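Hydrolase (Thermococcus thioreducens, PDB 6IAH) acts as a magnesium-binding phosphatase of the haloacid dehalogenase superfamily with diverse substrates, probably including phosphoglycolate. Local coordinates at residues 41-46 and 71-76; 55-60 and 100-105; 130-135 and 227-232. All coordinates share one frame; numbering follows the deposited sequence. Where two conformers were deposited one is given.

Overall arrangement
The chain illustrates a common haloacid dehalogenase layout: a parallel five-stranded Rossmann-like core carries the magnesium site of Asp6, Asp8 and Asp199, and a helical insertion between strands 12-13 and 129-130 is consistent with a C1-type cap. Contacts 1 and 2 both join helices of that insertion. Their segments alternate along the chain, their centres lie about 17 Å apart, and helix 56-68 runs between the two partners of contact 1 in sequence. Contact 3 belongs to the core, its centre about 33 Å from that of contact 1 and about 31 Å from that of contact 2. The side chain of Ile131 is about 7 Å from a bound magnesium ion, that of Asp56 about 12 Å.

Contact 1 of 3, residues 41-46 and 71-76; sequences PEWVRE and RAEELV
Ala72, in the first turn of helix 72-78, lays its methyl group over one face of the Trp43 indole. The CB atom of Ala72 sits 3.7 Å from the centroid of the six-membered ring of Trp43, a CH-pi contact. The backbone N of Glu73 lies above the same face, toward the rim. Glu73 then reaches round to the ring edge: with CG anti to its backbone N (chi1 -176°), its chain bends beyond CG and brings OE1 to 3.2 Å from Trp43 NE1. This hydrogen bond is nearly straight (176°) and runs in the indole plane, while the carboxylate stands almost perpendicular to the ring and accepts on its anti side, somewhat out of its own plane. One turn on, Val76 parts its two methyls: CG2 is 4.1 Å from Trp43 CB, and CG1 packs 3.6 Å from CG of Glu46, whose carboxylate pairs with Arg49. Segments 41-46 and 72-76 of the helical insertion, whose axes approach to 10.5 Å, are bridged chiefly by the indole, with Val76 against Glu46 beside it. Glu42 OE2, 4.1 Å from Glu73 OE1, may raise proton affinity somewhat; the indole N-H and a weak ion pair with Lys40 would offset this.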
loop_
_atom_site.group_PDB
_atom_site.type_symbol
_atom_site.label_atom_id
_atom_site.label_comp_id
_atom_site.label_asym_id
_atom_site.label_seq_id
_atom_site.Cartn_x
_atom_site.Cartn_y
_atom_site.Cartn_z
ATOM N N PRO A 41 5.889 15.864 -6.128
ATOM C CA PRO A 41 5.582 14.748 -5.199
ATOM C C PRO A 41 4.253 14.927 -4.463
ATOM O O PRO A 41 3.524 13.919 -4.272
ATOM C CB PRO A 41 6.789 14.760 -4.248
ATOM C CG PRO A 41 7.231 16.224 -4.240
ATOM C CD PRO A 41 6.994 16.725 -5.630
ATOM N N GLU A 42 3.931 16.171 -4.085
ATOM C CA GLU A 42 2.689 16.448 -3.421
ATOM C C GLU A 42 1.464 16.108 -4.277
ATOM O O GLU A 42 0.440 15.784 -3.700
ATOM C CB GLU A 42 2.571 17.880 -2.885
ATOM C CG GLU A 42 2.490 18.993 -3.929
ATOM C CD GLU A 42 3.824 19.705 -4.203
ATOM O OE1 GLU A 42 4.916 19.078 -4.012
ATOM O OE2 GLU A 42 3.759 20.882 -4.657
ATOM N N TRP A 43 1.586 16.180 -5.622
ATOM C CA TRP A 43 0.466 15.854 -6.521
ATOM C C TRP A 43 0.097 14.388 -6.409
ATOM O O TRP A 43 -1.074 14.083 -6.347
ATOM C CB TRP A 43 0.756 16.159 -7.991
ATOM C CG TRP A 43 1.062 17.565 -8.280
ATOM C CD1 TRP A 43 0.761 18.666 -7.508
ATOM C CD2 TRP A 43 1.643 18.065 -9.470
ATOM N NE1 TRP A 43 1.164 19.818 -8.149
ATOM C CE2 TRP A 43 1.705 19.480 -9.349
ATOM C CE3 TRP A 43 2.118 17.459 -10.637
ATOM C CZ2 TRP A 43 2.240 20.289 -10.347
ATOM C CZ3 TRP A 43 2.654 18.255 -11.642
ATOM C CH2 TRP A 43 2.721 19.666 -11.484
ATOM N N VAL A 44 1.111 13.529 -6.360
ATOM C CA VAL A 44 0.907 12.089 -6.205
ATOM C C VAL A 44 0.193 11.784 -4.874
ATOM O O VAL A 44 -0.778 11.019 -4.798
ATOM C CB VAL A 44 2.246 11.318 -6.247
ATOM C CG1 VAL A 44 2.009 9.814 -6.024
ATOM C CG2 VAL A 44 2.979 11.505 -7.580
ATOM N N ARG A 45 0.766 12.317 -3.805
ATOM C CA ARG A 45 0.230 12.129 -2.458
ATOM C C ARG A 45 -1.171 12.632 -2.311
ATOM O O ARG A 45 -2.039 11.932 -1.805
ATOM C CB ARG A 45 1.159 12.834 -1.425
ATOM C CG ARG A 45 2.484 12.130 -1.292
ATOM C CD ARG A 45 3.301 12.665 -0.138
ATOM N NE ARG A 45 3.460 14.132 -0.181
ATOM C CZ ARG A 45 4.576 14.805 -0.506
ATOM N NH1 ARG A 45 5.721 14.212 -0.832
ATOM N NH2 ARG A 45 4.553 16.119 -0.487
ATOM N N GLU A 46 -1.388 13.874 -2.703
ATOM C CA GLU A 46 -2.684 14.512 -2.512
ATOM C C GLU A 46 -3.782 13.883 -3.345
ATOM O O GLU A 46 -4.893 13.750 -2.881
ATOM C CB GLU A 46 -2.562 15.997 -2.850
ATOM C CG GLU A 46 -3.808 16.844 -2.703
ATOM C CD GLU A 46 -4.413 16.805 -1.305
ATOM O OE1 GLU A 46 -3.751 16.413 -0.311
ATOM O OE2 GLU A 46 -5.598 17.142 -1.230
ATOM N N ARG A 71 -2.090 22.350 -16.225
ATOM C CA ARG A 71 -2.784 22.901 -15.028
ATOM C C ARG A 71 -2.893 21.854 -13.892
ATOM O O ARG A 71 -3.912 21.793 -13.180
ATOM C CB ARG A 71 -4.188 23.372 -15.403
ATOM C CG ARG A 71 -4.245 24.292 -16.601
ATOM C CD ARG A 71 -5.564 25.023 -16.728
ATOM N NE ARG A 71 -6.618 24.090 -17.087
ATOM C CZ ARG A 71 -7.561 23.594 -16.279
ATOM N NH1 ARG A 71 -7.680 23.971 -14.996
ATOM N NH2 ARG A 71 -8.438 22.716 -16.791
ATOM N N ALA A 72 -1.859 21.027 -13.741
ATOM C CA ALA A 72 -1.933 19.917 -12.796
ATOM C C ALA A 72 -2.208 20.405 -11.377
ATOM O O ALA A 72 -3.116 19.907 -10.674
ATOM C CB ALA A 72 -0.684 19.096 -12.824
ATOM N N GLU A 73 -1.474 21.427 -10.976
ATOM C CA GLU A 73 -1.706 21.978 -9.646
ATOM C C GLU A 73 -3.141 22.357 -9.370
ATOM O O GLU A 73 -3.695 21.929 -8.342
ATOM C CB GLU A 73 -0.769 23.150 -9.372
ATOM C CG GLU A 73 -0.923 23.664 -7.965
ATOM C CD GLU A 73 0.428 23.822 -7.353
ATOM O OE1 GLU A 73 1.045 22.765 -7.039
ATOM O OE2 GLU A 73 0.886 24.990 -7.296
ATOM N N GLU A 74 -3.728 23.153 -10.266
ATOM C CA GLU A 74 -5.124 23.531 -10.201
ATOM C C GLU A 74 -6.034 22.293 -10.251
ATOM O O GLU A 74 -7.024 22.271 -9.546
ATOM C CB GLU A 74 -5.529 24.394 -11.389
ATOM C CG GLU A 74 -5.084 25.847 -11.433
ATOM C CD GLU A 74 -5.600 26.511 -12.723
ATOM O OE1 GLU A 74 -6.696 26.123 -13.229
ATOM O OE2 GLU A 74 -4.931 27.407 -13.266
ATOM N N LEU A 75 -5.701 21.301 -11.097
ATOM C CA LEU A 75 -6.579 20.140 -11.288
ATOM C C LEU A 75 -6.571 19.208 -10.074
ATOM O O LEU A 75 -7.602 18.639 -9.729
ATOM C CB LEU A 75 -6.241 19.384 -12.574
ATOM C CG LEU A 75 -6.667 20.090 -13.839
ATOM C CD1 LEU A 75 -5.967 19.553 -15.062
ATOM C CD2 LEU A 75 -8.180 20.043 -14.005
ATOM N N VAL A 76 -5.422 19.086 -9.419
ATOM C CA VAL A 76 -5.343 18.352 -8.166
ATOM C C VAL A 76 -6.288 19.008 -7.144
ATOM O O VAL A 76 -6.974 18.311 -6.425
ATOM C CB VAL A 76 -3.911 18.230 -7.629
ATOM C CG1 VAL A 76 -3.866 17.656 -6.166
ATOM C CG2 VAL A 76 -3.071 17.382 -8.583
#

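Contact 2 of 3, residues 55-60 and 100-105; sequences DDFKVS and SIERVF
Phe57 turns one face of its ring to the aliphatic chain of Glu102, whose CG hangs 3.9 Å from the centroid of the Phe57 ring in a CH-pi contact. Farther along the same side chain, Glu102 OE1 comes to 3.3 Å from Phe57 CE2. The edge of Phe57 meets a second aromatic group, Phe105, in an offset edge-to-face pair with centroids of the two rings 5.3 Å apart and planes at 84°. Phe105 CG is anti to its backbone N (chi1 -169°) and lies in the Phe57 ring plane, and Phe105 CB is 3.6 Å from Phe57 CD1. Around Phe105, CB of Asp56 rests 3.6 Å from Phe105 CE2, and Ser60 OG lies near the ring plane at its edge while bonding to Asp56 O at 2.7 Å. Ile101 CG2 packs 3.5 Å from Phe57 O. An alanine in place of Phe57 would probably open a gap beside Glu102 CG and Phe105 and leave Phe105 without its edge-to-face partner. Segments 56-60 and 100-105 cross at 110°, joining two helices of the probable cap, with the Asp56 side chain about 8 Å from that of Asp8. Helix 17-32 packs against Phe105 through Thr22 and Thr25, and Arg48 pairs with the Asp56 carboxylate.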
loop_
_atom_site.group_PDB
_atom_site.type_symbol
_atom_site.label_atom_id
_atom_site.label_comp_id
_atom_site.label_asym_id
_atom_site.label_seq_id
_atom_site.Cartn_x
_atom_site.Cartn_y
_atom_site.Cartn_z
ATOM N N ASP A 55 -6.168 2.166 -8.115
ATOM C CA ASP A 55 -4.815 1.683 -7.990
ATOM C C ASP A 55 -3.918 2.813 -8.443
ATOM O O ASP A 55 -4.430 3.826 -8.935
ATOM C CB ASP A 55 -4.589 0.380 -8.756
ATOM C CG ASP A 55 -5.024 0.447 -10.213
ATOM O OD1 ASP A 55 -4.550 1.353 -10.957
ATOM O OD2 ASP A 55 -5.842 -0.415 -10.633
ATOM N N ASP A 56 -2.619 2.642 -8.285
ATOM C CA ASP A 56 -1.657 3.699 -8.729
ATOM C C ASP A 56 -1.480 3.761 -10.268
ATOM O O ASP A 56 -0.903 4.709 -10.757
ATOM C CB ASP A 56 -0.332 3.523 -8.024
ATOM C CG ASP A 56 -0.367 3.966 -6.574
ATOM O OD1 ASP A 56 -1.222 4.795 -6.175
ATOM O OD2 ASP A 56 0.487 3.491 -5.809
ATOM N N PHE A 57 -1.917 2.744 -11.022
ATOM C CA PHE A 57 -2.009 2.843 -12.495
ATOM C C PHE A 57 -3.022 3.950 -12.882
ATOM O O PHE A 57 -2.806 4.755 -13.780
ATOM C CB PHE A 57 -2.494 1.529 -13.177
ATOM C CG PHE A 57 -1.838 0.263 -12.675
ATOM C CD1 PHE A 57 -0.463 0.200 -12.487
ATOM C CD2 PHE A 57 -2.591 -0.889 -12.471
ATOM C CE1 PHE A 57 0.163 -0.970 -12.043
ATOM C CE2 PHE A 57 -1.978 -2.068 -12.053
ATOM C CZ PHE A 57 -0.602 -2.115 -11.840
ATOM N N LYS A 58 -4.107 4.016 -12.124
ATOM C CA LYS A 58 -5.150 5.019 -12.322
ATOM C C LYS A 58 -4.684 6.370 -11.837
ATOM O O LYS A 58 -4.979 7.353 -12.463
ATOM C CB LYS A 58 -6.454 4.632 -11.614
ATOM C CG LYS A 58 -7.064 3.307 -12.056
ATOM C CD LYS A 58 -7.358 3.395 -13.522
ATOM C CE LYS A 58 -7.798 2.074 -14.142
ATOM N NZ LYS A 58 -8.812 1.367 -13.323
ATOM N N VAL A 59 -3.952 6.397 -10.745
ATOM C CA VAL A 59 -3.406 7.664 -10.261
ATOM C C VAL A 59 -2.426 8.171 -11.313
ATOM O O VAL A 59 -2.463 9.347 -11.613
ATOM C CB VAL A 59 -2.694 7.569 -8.891
ATOM C CG1 VAL A 59 -2.129 8.957 -8.448
ATOM C CG2 VAL A 59 -3.654 7.112 -7.796
ATOM N N SER A 60 -1.580 7.287 -11.869
ATOM C CA SER A 60 -0.599 7.682 -12.893
ATOM C C SER A 60 -1.345 8.280 -14.088
ATOM O O SER A 60 -0.993 9.363 -14.593
ATOM C CB SER A 60 0.273 6.493 -13.323
ATOM O OG SER A 60 1.028 5.939 -12.250
ATOM N N SER A 100 -1.254 -0.097 -21.223
ATOM C CA SER A 100 -0.036 0.682 -21.503
ATOM C C SER A 100 0.609 1.192 -20.200
ATOM O O SER A 100 1.823 1.083 -20.015
ATOM C CB SER A 100 -0.302 1.870 -22.429
ATOM O OG SER A 100 -0.719 1.493 -23.730
ATOM N N ILE A 101 -0.205 1.740 -19.312
ATOM C CA ILE A 101 0.283 2.318 -18.085
ATOM C C ILE A 101 0.722 1.258 -17.098
ATOM O O ILE A 101 1.742 1.395 -16.432
ATOM C CB ILE A 101 -0.750 3.251 -17.457
ATOM C CG1 ILE A 101 -0.786 4.522 -18.280
ATOM C CG2 ILE A 101 -0.350 3.603 -16.009
ATOM C CD1 ILE A 101 -1.901 5.476 -17.978
ATOM N N GLU A 102 -0.068 0.203 -17.004
ATOM C CA GLU A 102 0.217 -0.861 -16.101
ATOM C C GLU A 102 1.520 -1.561 -16.412
ATOM O O GLU A 102 2.269 -1.879 -15.491
ATOM C CB GLU A 102 -0.941 -1.850 -16.151
ATOM C CG GLU A 102 -0.701 -3.138 -15.430
ATOM C CD GLU A 102 -1.994 -3.909 -15.337
ATOM O OE1 GLU A 102 -2.981 -3.294 -14.943
ATOM O OE2 GLU A 102 -2.007 -5.084 -15.705
ATOM N N ARG A 103 1.807 -1.775 -17.684
ATOM C CA ARG A 103 3.012 -2.403 -18.100
ATOM C C ARG A 103 4.203 -1.524 -17.714
ATOM O O ARG A 103 5.226 -2.032 -17.196
ATOM C CB ARG A 103 2.997 -2.691 -19.614
ATOM C CG ARG A 103 4.045 -3.682 -19.991
ATOM C CD ARG A 103 4.364 -3.759 -21.463
ATOM N NE ARG A 103 5.396 -4.779 -21.683
ATOM C CZ ARG A 103 5.672 -5.363 -22.846
ATOM N NH1 ARG A 103 5.020 -5.013 -23.953
ATOM N NH2 ARG A 103 6.608 -6.317 -22.908
ATOM N N VAL A 104 4.070 -0.227 -17.930
ATOM C CA VAL A 104 5.193 0.700 -17.598
ATOM C C VAL A 104 5.353 0.812 -16.050
ATOM O O VAL A 104 6.458 0.714 -15.523
ATOM C CB VAL A 104 4.960 2.077 -18.198
ATOM C CG1 VAL A 104 5.926 3.116 -17.595
ATOM C CG2 VAL A 104 5.068 2.036 -19.721
ATOM N N PHE A 105 4.244 0.939 -15.327
ATOM C CA PHE A 105 4.320 1.025 -13.873
ATOM C C PHE A 105 5.031 -0.212 -13.303
ATOM O O PHE A 105 5.912 -0.112 -12.441
ATOM C CB PHE A 105 2.926 1.206 -13.262
ATOM C CG PHE A 105 2.928 1.554 -11.795
ATOM C CD1 PHE A 105 3.259 0.603 -10.836
ATOM C CD2 PHE A 105 2.616 2.828 -11.368
ATOM C CE1 PHE A 105 3.261 0.935 -9.488
ATOM C CE2 PHE A 105 2.579 3.149 -10.029
ATOM C CZ PHE A 105 2.902 2.202 -9.086
#

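Contact 3 of 3, residues 130-135 and 227-232; sequences PIVRRG and KDVNEF
Asn230 and the backbone of residues 131 to 133 form the polar part of this contact: both ends of the amide engage that backbone, on either side of Val132. ND2 of Asn230 donates to Ile131 O at 2.9 Å (157°), reaching the carbonyl from above its plane, and Asn230 OD1 accepts from Arg133 N at 3.0 Å (155°). Asn230 CG is anti to its own carbonyl carbon (chi1 -67°), beside the backbone N. Asp228 caps the helix on which Asn230 lies, its OD1 accepting from Glu231 N at 2.9 Å and more weakly from Asn230 N.

Apolar contacts flank the amide. Val132 CB packs 3.8 Å from Val229 CG1, and Ile131 CG2 touches the same methyl, Val229 CG1, more loosely at 4.4 Å. Leu11 touches both valines, and Val229 also rests on Phe5 of the core strand 2-5. The guanidinium of Arg133 brings NH1 to 3.7 Å from Asn230 CB, while its NH2 forms a salt bridge with Glu234.

The Ile131 side chain is about 7 Å from a bound magnesium ion and about 4 Å from that of Asp13, a ligand of a second magnesium site not occupied in this chain. Since a donor and an acceptor are both used, the flip state of the buried amide is defined, and its two bonds tie the C-terminal helix to the loop after strand 129-130 without adding a charge.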
loop_
_atom_site.group_PDB
_atom_site.type_symbol
_atom_site.label_atom_id
_atom_site.label_comp_id
_atom_site.label_asym_id
_atom_site.label_seq_id
_atom_site.Cartn_x
_atom_site.Cartn_y
_atom_site.Cartn_z
ATOM N N PRO A 130 13.083 -2.735 5.800
ATOM C CA PRO A 130 12.349 -3.321 6.924
ATOM C C PRO A 130 12.275 -2.330 8.094
ATOM O O PRO A 130 13.233 -1.562 8.328
ATOM C CB PRO A 130 13.177 -4.566 7.257
ATOM C CG PRO A 130 14.545 -4.234 6.815
ATOM C CD PRO A 130 14.365 -3.432 5.577
ATOM N N ILE A 131 11.102 -2.212 8.701
ATOM C CA ILE A 131 11.003 -1.581 10.036
ATOM C C ILE A 131 11.139 -2.671 11.097
ATOM O O ILE A 131 11.918 -2.569 12.002
ATOM C CB ILE A 131 9.690 -0.784 10.230
ATOM C CG1 ILE A 131 9.541 0.281 9.135
ATOM C CG2 ILE A 131 9.642 -0.190 11.631
ATOM C CD1 ILE A 131 8.127 0.835 8.978
ATOM N N VAL A 132 10.415 -3.764 10.936
ATOM C CA VAL A 132 10.455 -4.817 11.946
ATOM C C VAL A 132 11.834 -5.532 11.943
ATOM O O VAL A 132 12.507 -5.572 10.908
ATOM C CB VAL A 132 9.258 -5.767 11.752
ATOM C CG1 VAL A 132 9.420 -6.602 10.490
ATOM C CG2 VAL A 132 9.061 -6.618 12.981
ATOM N N ARG A 133 12.276 -6.010 13.117
ATOM C CA ARG A 133 13.479 -6.805 13.258
ATOM C C ARG A 133 12.975 -8.214 13.235
ATOM O O ARG A 133 12.104 -8.552 14.027
ATOM C CB ARG A 133 14.200 -6.516 14.569
ATOM C CG ARG A 133 14.663 -5.058 14.591
ATOM C CD ARG A 133 15.735 -4.842 15.648
ATOM N NE ARG A 133 15.355 -5.350 16.972
ATOM C CZ ARG A 133 14.795 -4.648 17.962
ATOM N NH1 ARG A 133 14.481 -3.351 17.853
ATOM N NH2 ARG A 133 14.534 -5.289 19.105
ATOM N N ARG A 134 13.539 -9.027 12.339
ATOM C CA ARG A 134 13.123 -10.426 12.164
ATOM C C ARG A 134 13.256 -11.244 13.470
ATOM O O ARG A 134 12.485 -12.190 13.723
ATOM C CB ARG A 134 13.906 -11.084 10.989
ATOM C CG ARG A 134 15.358 -10.635 10.808
ATOM C CD ARG A 134 16.057 -11.195 9.539
ATOM N NE ARG A 134 17.478 -11.417 9.806
ATOM C CZ ARG A 134 18.482 -10.619 9.431
ATOM N NH1 ARG A 134 18.281 -9.526 8.692
ATOM N NH2 ARG A 134 19.715 -10.934 9.797
ATOM N N GLY A 135 14.239 -10.885 14.289
ATOM C CA GLY A 135 14.480 -11.575 15.588
ATOM C C GLY A 135 13.282 -11.463 16.501
ATOM O O GLY A 135 12.894 -12.443 17.165
ATOM N N LYS A 227 5.807 3.520 19.714
ATOM C CA LYS A 227 6.786 4.108 18.770
ATOM C C LYS A 227 6.775 3.385 17.443
ATOM O O LYS A 227 6.619 3.985 16.395
ATOM C CB LYS A 227 8.198 4.034 19.326
ATOM C CG LYS A 227 9.213 4.810 18.479
ATOM C CD LYS A 227 10.603 4.589 19.040
ATOM C CE LYS A 227 11.616 5.410 18.250
ATOM N NZ LYS A 227 13.009 4.979 18.556
ATOM N N ASP A 228 6.916 2.064 17.490
ATOM C CA ASP A 228 6.921 1.285 16.270
ATOM C C ASP A 228 6.587 -0.130 16.654
ATOM O O ASP A 228 6.385 -0.441 17.838
ATOM C CB ASP A 228 8.279 1.370 15.583
ATOM C CG ASP A 228 9.443 0.952 16.495
ATOM O OD1 ASP A 228 9.357 -0.036 17.259
ATOM O OD2 ASP A 228 10.488 1.631 16.432
ATOM N N VAL A 229 6.535 -0.983 15.643
ATOM C CA VAL A 229 6.144 -2.401 15.843
ATOM C C VAL A 229 7.142 -3.144 16.745
ATOM O O VAL A 229 6.814 -4.136 17.404
ATOM C CB VAL A 229 5.974 -3.096 14.486
ATOM C CG1 VAL A 229 7.298 -3.245 13.761
ATOM C CG2 VAL A 229 5.257 -4.455 14.660
ATOM N N ASN A 230 8.386 -2.694 16.771
ATOM C CA ASN A 230 9.398 -3.439 17.550
ATOM C C ASN A 230 9.202 -3.187 19.008
ATOM O O ASN A 230 9.315 -4.111 19.802
ATOM C CB ASN A 230 10.832 -3.018 17.127
ATOM C CG ASN A 230 11.145 -3.445 15.713
ATOM O OD1 ASN A 230 10.813 -4.577 15.305
ATOM N ND2 ASN A 230 11.753 -2.551 14.942
ATOM N N GLU A 231 8.905 -1.939 19.376
ATOM C CA GLU A 231 8.605 -1.636 20.779
ATOM C C GLU A 231 7.339 -2.377 21.177
ATOM O O GLU A 231 7.247 -2.952 22.266
ATOM C CB GLU A 231 8.428 -0.144 20.983
ATOM C CG GLU A 231 8.074 0.258 22.402
ATOM C CD GLU A 231 8.075 1.768 22.513
ATOM O OE1 GLU A 231 9.187 2.315 22.473
ATOM O OE2 GLU A 231 6.993 2.404 22.485
ATOM N N PHE A 232 6.370 -2.366 20.284
ATOM C CA PHE A 232 5.187 -3.168 20.531
ATOM C C PHE A 232 5.505 -4.633 20.809
ATOM O O PHE A 232 5.004 -5.252 21.793
ATOM C CB PHE A 232 4.172 -3.053 19.400
ATOM C CG PHE A 232 2.970 -3.907 19.684
ATOM C CD1 PHE A 232 2.038 -3.467 20.604
ATOM C CD2 PHE A 232 2.917 -5.209 19.233
ATOM C CE1 PHE A 232 0.982 -4.237 20.959
ATOM C CE2 PHE A 232 1.846 -6.019 19.624
ATOM C CZ PHE A 232 0.911 -5.511 20.470
#